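Local coordinates for sulfur oxidation protein soxB (Thermus thermophilus, PDB 2WDD) that probably hydrolyses the sulfur-sulfur bond of cysteine S-thiosulfonate groups in the sulfur oxidation pathway, using a site with two manganese ions, at residues N264-D269 and I282-T287; D289-P294 and I302-A307. All blocks are in the same frame, centred on the assembly; numbering follows the deposited sequence. Where two conformers were deposited one is given.

In the fold
Both contacts reach one mixed sheet, through the adjacent parallel strands 281-284 and 300-304, and their centres lie 9 Å apart. Along the chain they come in series: contact 1 closes the beta-alpha-beta unit of strand 257-262, helix 266-273 and strand 281-284, and contact 2 then pairs the loop 289-294 with strand 300-304 and the turn after it. Backbone hydrogen bonds probably join them directly, Ser284 N lying 2.8 Å from Val303 O and Val303 N 2.9 Å from Ile282 O. Contact 1 carries His286, a ligand of one manganese ion; His288, between the contacts in the chain, binds the other, and Gly305 of contact 2 is about 10 Å from a manganese ion.

Contact 1 of 2, residues N264-D269 and I282-T287; sequences NGMQLD and ILSGHT. With MN (manganese (II) ion), chain H.
The manganese site and the beta-alpha-beta unit formed by strand 257-262, helix 266-273 and strand 281-284 meet here, where Gly265, the N-cap residue of the helix, packs against His286 beyond the second strand. His286 CG is anti to its backbone N (chi1 -173°), and the ring lies with its edge near Gly265 CA, 3.8 Å from His286 CD2. On the metal side ND1 binds manganese at 2.3 Å; His263, His163, Asp132 and a water complete this ion's ligands, and that water also donates to His286 O. Met266 N gives a nearly straight hydrogen bond to Thr287 OG1 (3.0 Å, 165°), a hydroxyl that also pairs with Asp289.

Farther along the helix, Asp269 reaches the strand. In the conformer given, one of two for this serine, Ser284 OG donates to Asp269 OD2 over 2.6 Å, approaching on the anti side and 24° out of the carboxylate plane, while Ile282 CG2 packs 3.4 Å from that oxygen. The other oxygen, OD1, receives Asn264 ND2 nearly along its C-O axis at 3.1 Å and has a further partner in Ser262. One water, accepting from Gly265 N at 2.8 Å, lies within donating distance of both Asp269 OD2 and Gly285 O.

The bonds from Asn264 and Ser262 to OD1 restrict rotation of the buried Asp269 carboxylate and probably help stabilise a negative charge on it. With Thr287 bonded to the first turn of the helix, the residue following the metal ligand His286 is tied directly to that helix.

Contact 2 of 2, residues D289-P294 and I302-A307; sequences DLTPRP and IVAGSA
Thr291 points its CB toward the strand ending at Ala304, and its two branches meet Val303 and Ala304. CB itself stands 4.0 Å from Ala304 N. From it OG1, placed between the backbone N and the carbonyl carbon (chi1 55°), continues to the same nitrogen and accepts its N-H at 2.9 Å; the angle of 166° shows a nearly straight bond. OG1 also lies 3.4 Å from Val303 CA, whereas the other branch, CG2, rests 3.9 Å from Ala304 CB. A water bridges Thr291 and Ala304 as well, accepting from Thr291 N and donating to Ala304 O, so that side-chain oxygen and water together connect the loop to the strand end.

Segment 289-294 leads into strand 295-297, and segment 302-307 takes in the end of its antiparallel partner, 300-304, at one margin of the mixed sheet whose strand 281-284 lies beside 300-304. Close to this hairpin, Pro294 CA makes a CA-H...O contact with Ile302 O, and its CB packs on Val303 CG2. Past the strand end, Ser306 N gives a weak hydrogen bond to Asp289 O, bent to 128°. Ala304 CB is tucked against that same carbonyl oxygen at 3.2 Å, and Asp289 CB also lies 3.5 Å from Ala304 CB. Leu290 starts away from the strand, but its CD2 comes back to lie 3.6 Å from Ser306 OG, with Leu86 of helix 81-86 also against this leucine.

Contact 1 of 2, residues N264-D269 and I282-T287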
loop_
_atom_site.group_PDB
_atom_site.type_symbol
_atom_site.label_atom_id
_atom_site.label_comp_id
_atom_site.label_asym_id
_atom_site.label_seq_id
_atom_site.Cartn_x
_atom_site.Cartn_y
_atom_site.Cartn_z
ATOM N N ASN A 264 3.836 4.237 -9.496
ATOM C CA ASN A 264 5.166 3.674 -9.734
ATOM C C ASN A 264 5.859 3.257 -8.442
ATOM O O ASN A 264 6.755 2.415 -8.475
ATOM C CB ASN A 264 6.109 4.714 -10.375
ATOM C CG ASN A 264 5.832 4.967 -11.845
ATOM O OD1 ASN A 264 5.568 4.051 -12.613
ATOM N ND2 ASN A 264 6.013 6.222 -12.261
ATOM N N GLY A 265 5.554 3.969 -7.350
ATOM C CA GLY A 265 6.253 3.862 -6.075
ATOM C C GLY A 265 7.017 5.177 -5.921
ATOM O O GLY A 265 7.561 5.688 -6.904
ATOM N N MET A 266 7.058 5.741 -4.718
ATOM C CA MET A 266 7.686 7.046 -4.547
ATOM C C MET A 266 9.150 7.197 -4.933
ATOM O O MET A 266 9.540 8.259 -5.411
ATOM C CB MET A 266 7.408 7.634 -3.168
ATOM C CG MET A 266 7.601 9.139 -3.128
ATOM S SD MET A 266 7.006 9.856 -1.581
ATOM C CE MET A 266 8.157 9.210 -0.382
ATOM N N GLN A 267 9.968 6.171 -4.710
ATOM C CA GLN A 267 11.385 6.285 -5.043
ATOM C C GLN A 267 11.558 6.287 -6.551
ATOM O O GLN A 267 12.380 7.032 -7.093
ATOM C CB GLN A 267 12.188 5.149 -4.412
ATOM C CG GLN A 267 12.054 5.095 -2.885
ATOM C CD GLN A 267 12.375 6.430 -2.233
ATOM O OE1 GLN A 267 13.436 7.008 -2.475
ATOM N NE2 GLN A 267 11.465 6.922 -1.395
ATOM N N LEU A 268 10.760 5.481 -7.240
ATOM C CA LEU A 268 10.812 5.481 -8.695
ATOM C C LEU A 268 10.314 6.834 -9.220
ATOM O O LEU A 268 10.881 7.401 -10.150
ATOM C CB LEU A 268 10.005 4.320 -9.262
ATOM C CG LEU A 268 9.955 4.209 -10.784
ATOM C CD1 LEU A 268 11.364 4.301 -11.400
ATOM C CD2 LEU A 268 9.272 2.892 -11.166
ATOM N N ASP A 269 9.270 7.376 -8.599
ATOM C CA ASP A 269 8.791 8.688 -8.995
ATOM C C ASP A 269 9.903 9.724 -8.819
ATOM O O ASP A 269 10.042 10.630 -9.646
ATOM C CB ASP A 269 7.591 9.098 -8.148
ATOM C CG ASP A 269 6.312 8.388 -8.555
ATOM O OD1 ASP A 269 6.201 7.982 -9.736
ATOM O OD2 ASP A 269 5.394 8.310 -7.705
ATOM N N ILE A 282 3.956 15.302 -8.565
ATOM C CA ILE A 282 3.693 13.860 -8.653
ATOM C C ILE A 282 2.918 13.498 -7.395
ATOM O O ILE A 282 3.353 13.840 -6.288
ATOM C CB ILE A 282 4.977 12.987 -8.733
ATOM C CG1 ILE A 282 5.761 13.286 -10.012
ATOM C CG2 ILE A 282 4.595 11.487 -8.729
ATOM C CD1 ILE A 282 7.145 12.665 -10.060
ATOM N N LEU A 283 1.790 12.810 -7.576
ATOM C CA LEU A 283 0.957 12.282 -6.494
ATOM C C LEU A 283 1.385 10.805 -6.503
ATOM O O LEU A 283 1.045 10.047 -7.422
ATOM C CB LEU A 283 -0.532 12.459 -6.823
ATOM C CG LEU A 283 -0.934 13.943 -6.939
ATOM C CD1 LEU A 283 -2.395 14.110 -7.340
ATOM C CD2 LEU A 283 -0.614 14.715 -5.633
ATOM N N SER A 284 2.196 10.443 -5.510
ATOM C CA SER A 284 2.829 9.126 -5.435
ATOM C C SER A 284 2.115 8.082 -4.594
ATOM O O SER A 284 2.099 8.169 -3.362
ATOM C CB SER A 284 4.267 9.254 -4.897
ATOM O OG SER A 284 5.113 10.003 -5.752
ATOM N N GLY A 285 1.586 7.062 -5.259
ATOM C CA GLY A 285 0.947 5.947 -4.583
ATOM C C GLY A 285 1.920 4.782 -4.497
ATOM O O GLY A 285 3.120 4.948 -4.673
ATOM N N HIS A 286 1.377 3.594 -4.241
ATOM C CA HIS A 286 2.139 2.347 -4.195
ATOM C C HIS A 286 2.982 2.060 -2.960
ATOM O O HIS A 286 2.953 0.954 -2.410
ATOM C CB HIS A 286 2.975 2.120 -5.454
ATOM C CG HIS A 286 3.617 0.764 -5.481
ATOM N ND1 HIS A 286 2.876 -0.398 -5.513
ATOM C CD2 HIS A 286 4.911 0.385 -5.365
ATOM C CE1 HIS A 286 3.688 -1.438 -5.441
ATOM N NE2 HIS A 286 4.930 -0.993 -5.359
ATOM N N THR A 287 3.800 3.023 -2.563
ATOM C CA THR A 287 4.664 2.807 -1.416
ATOM C C THR A 287 3.999 3.114 -0.061
ATOM O O THR A 287 4.580 2.833 0.997
ATOM C CB THR A 287 6.025 3.510 -1.590
ATOM O OG1 THR A 287 5.821 4.815 -2.152
ATOM C CG2 THR A 287 6.933 2.705 -2.528
HETATM MN MN MN H . 0.625 -0.901 -5.346
HETATM O O HOH W 1 3.872 6.167 -7.106
HETATM O O HOH W 2 0.919 -0.771 -3.256
#

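Contact 2 of 2, residues D289-P294 and I302-A307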
loop_
_atom_site.group_PDB
_atom_site.type_symbol
_atom_site.label_atom_id
_atom_site.label_comp_id
_atom_site.label_asym_id
_atom_site.label_seq_id
_atom_site.Cartn_x
_atom_site.Cartn_y
_atom_site.Cartn_z
ATOM N N ASP A 289 3.336 5.807 1.443
ATOM C CA ASP A 289 4.046 6.833 2.207
ATOM C C ASP A 289 3.156 7.985 2.665
ATOM O O ASP A 289 2.035 8.167 2.167
ATOM C CB ASP A 289 5.185 7.390 1.348
ATOM C CG ASP A 289 6.314 6.389 1.165
ATOM O OD1 ASP A 289 6.817 5.893 2.193
ATOM O OD2 ASP A 289 6.713 6.108 0.016
ATOM N N LEU A 290 3.692 8.783 3.596
ATOM C CA LEU A 290 3.037 10.006 4.071
ATOM C C LEU A 290 4.039 11.153 3.947
ATOM O O LEU A 290 5.194 11.012 4.360
ATOM C CB LEU A 290 2.592 9.878 5.537
ATOM C CG LEU A 290 1.221 9.220 5.736
ATOM C CD1 LEU A 290 1.108 8.638 7.137
ATOM C CD2 LEU A 290 0.093 10.220 5.456
ATOM N N THR A 291 3.603 12.264 3.352
ATOM C CA THR A 291 4.463 13.441 3.185
ATOM C C THR A 291 3.704 14.705 3.620
ATOM O O THR A 291 3.070 15.371 2.800
ATOM C CB THR A 291 4.931 13.601 1.726
ATOM O OG1 THR A 291 3.793 13.632 0.858
ATOM C CG2 THR A 291 5.842 12.461 1.329
ATOM N N PRO A 292 3.764 15.052 4.914
ATOM C CA PRO A 292 3.068 16.238 5.424
ATOM C C PRO A 292 3.489 17.526 4.724
ATOM O O PRO A 292 2.704 18.473 4.636
ATOM C CB PRO A 292 3.450 16.251 6.898
ATOM C CG PRO A 292 3.597 14.772 7.229
ATOM C CD PRO A 292 4.301 14.216 6.002
ATOM N N ARG A 293 4.706 17.521 4.185
ATOM C CA ARG A 293 5.232 18.633 3.399
ATOM C C ARG A 293 5.716 17.959 2.118
ATOM O O ARG A 293 6.233 16.838 2.170
ATOM C CB ARG A 293 6.413 19.288 4.121
ATOM C CG ARG A 293 6.056 19.888 5.466
ATOM C CD ARG A 293 7.210 20.719 6.012
ATOM N NE ARG A 293 7.032 21.056 7.423
ATOM C CZ ARG A 293 6.361 22.116 7.862
ATOM N NH1 ARG A 293 5.782 22.942 7.001
ATOM N NH2 ARG A 293 6.265 22.350 9.165
ATOM N N PRO A 294 5.544 18.615 0.958
ATOM C CA PRO A 294 5.949 17.985 -0.305
ATOM C C PRO A 294 7.460 17.803 -0.400
ATOM O O PRO A 294 8.242 18.570 0.180
ATOM C CB PRO A 294 5.442 18.965 -1.369
ATOM C CG PRO A 294 5.482 20.313 -0.657
ATOM C CD PRO A 294 5.074 20.004 0.766
ATOM N N ILE A 302 6.660 16.300 -4.835
ATOM C CA ILE A 302 6.093 14.953 -4.702
ATOM C C ILE A 302 5.273 14.867 -3.418
ATOM O O ILE A 302 5.739 15.272 -2.341
ATOM C CB ILE A 302 7.211 13.901 -4.701
ATOM C CG1 ILE A 302 7.979 13.952 -6.030
ATOM C CG2 ILE A 302 6.632 12.495 -4.485
ATOM C CD1 ILE A 302 9.164 12.999 -6.094
ATOM N N VAL A 303 4.035 14.387 -3.539
ATOM C CA VAL A 303 3.148 14.208 -2.391
ATOM C C VAL A 303 2.660 12.759 -2.415
ATOM O O VAL A 303 2.111 12.309 -3.418
ATOM C CB VAL A 303 1.962 15.178 -2.458
ATOM C CG1 VAL A 303 0.934 14.869 -1.381
ATOM C CG2 VAL A 303 2.472 16.621 -2.358
ATOM N N ALA A 304 2.851 12.039 -1.311
ATOM C CA ALA A 304 2.450 10.633 -1.221
ATOM C C ALA A 304 0.971 10.461 -0.896
ATOM O O ALA A 304 0.370 11.306 -0.234
ATOM C CB ALA A 304 3.301 9.904 -0.187
ATOM N N GLY A 305 0.409 9.318 -1.288
ATOM C CA GLY A 305 -1.013 9.048 -1.085
ATOM C C GLY A 305 -1.462 8.259 0.137
ATOM O O GLY A 305 -2.663 8.014 0.308
ATOM N N SER A 306 -0.519 7.909 1.011
ATOM C CA SER A 306 -0.814 7.134 2.211
ATOM C C SER A 306 -1.501 5.814 1.851
ATOM O O SER A 306 -1.194 5.209 0.810
ATOM C CB SER A 306 -1.610 7.952 3.243
ATOM O OG SER A 306 -1.653 7.274 4.493
ATOM N N ALA A 307 -2.425 5.368 2.698
ATOM C CA ALA A 307 -3.068 4.082 2.438
ATOM C C ALA A 307 -4.238 3.797 3.347
ATOM O O ALA A 307 -4.369 4.400 4.412
ATOM C CB ALA A 307 -2.047 2.965 2.604
HETATM O O HOH W 3 0.961 12.262 2.187
#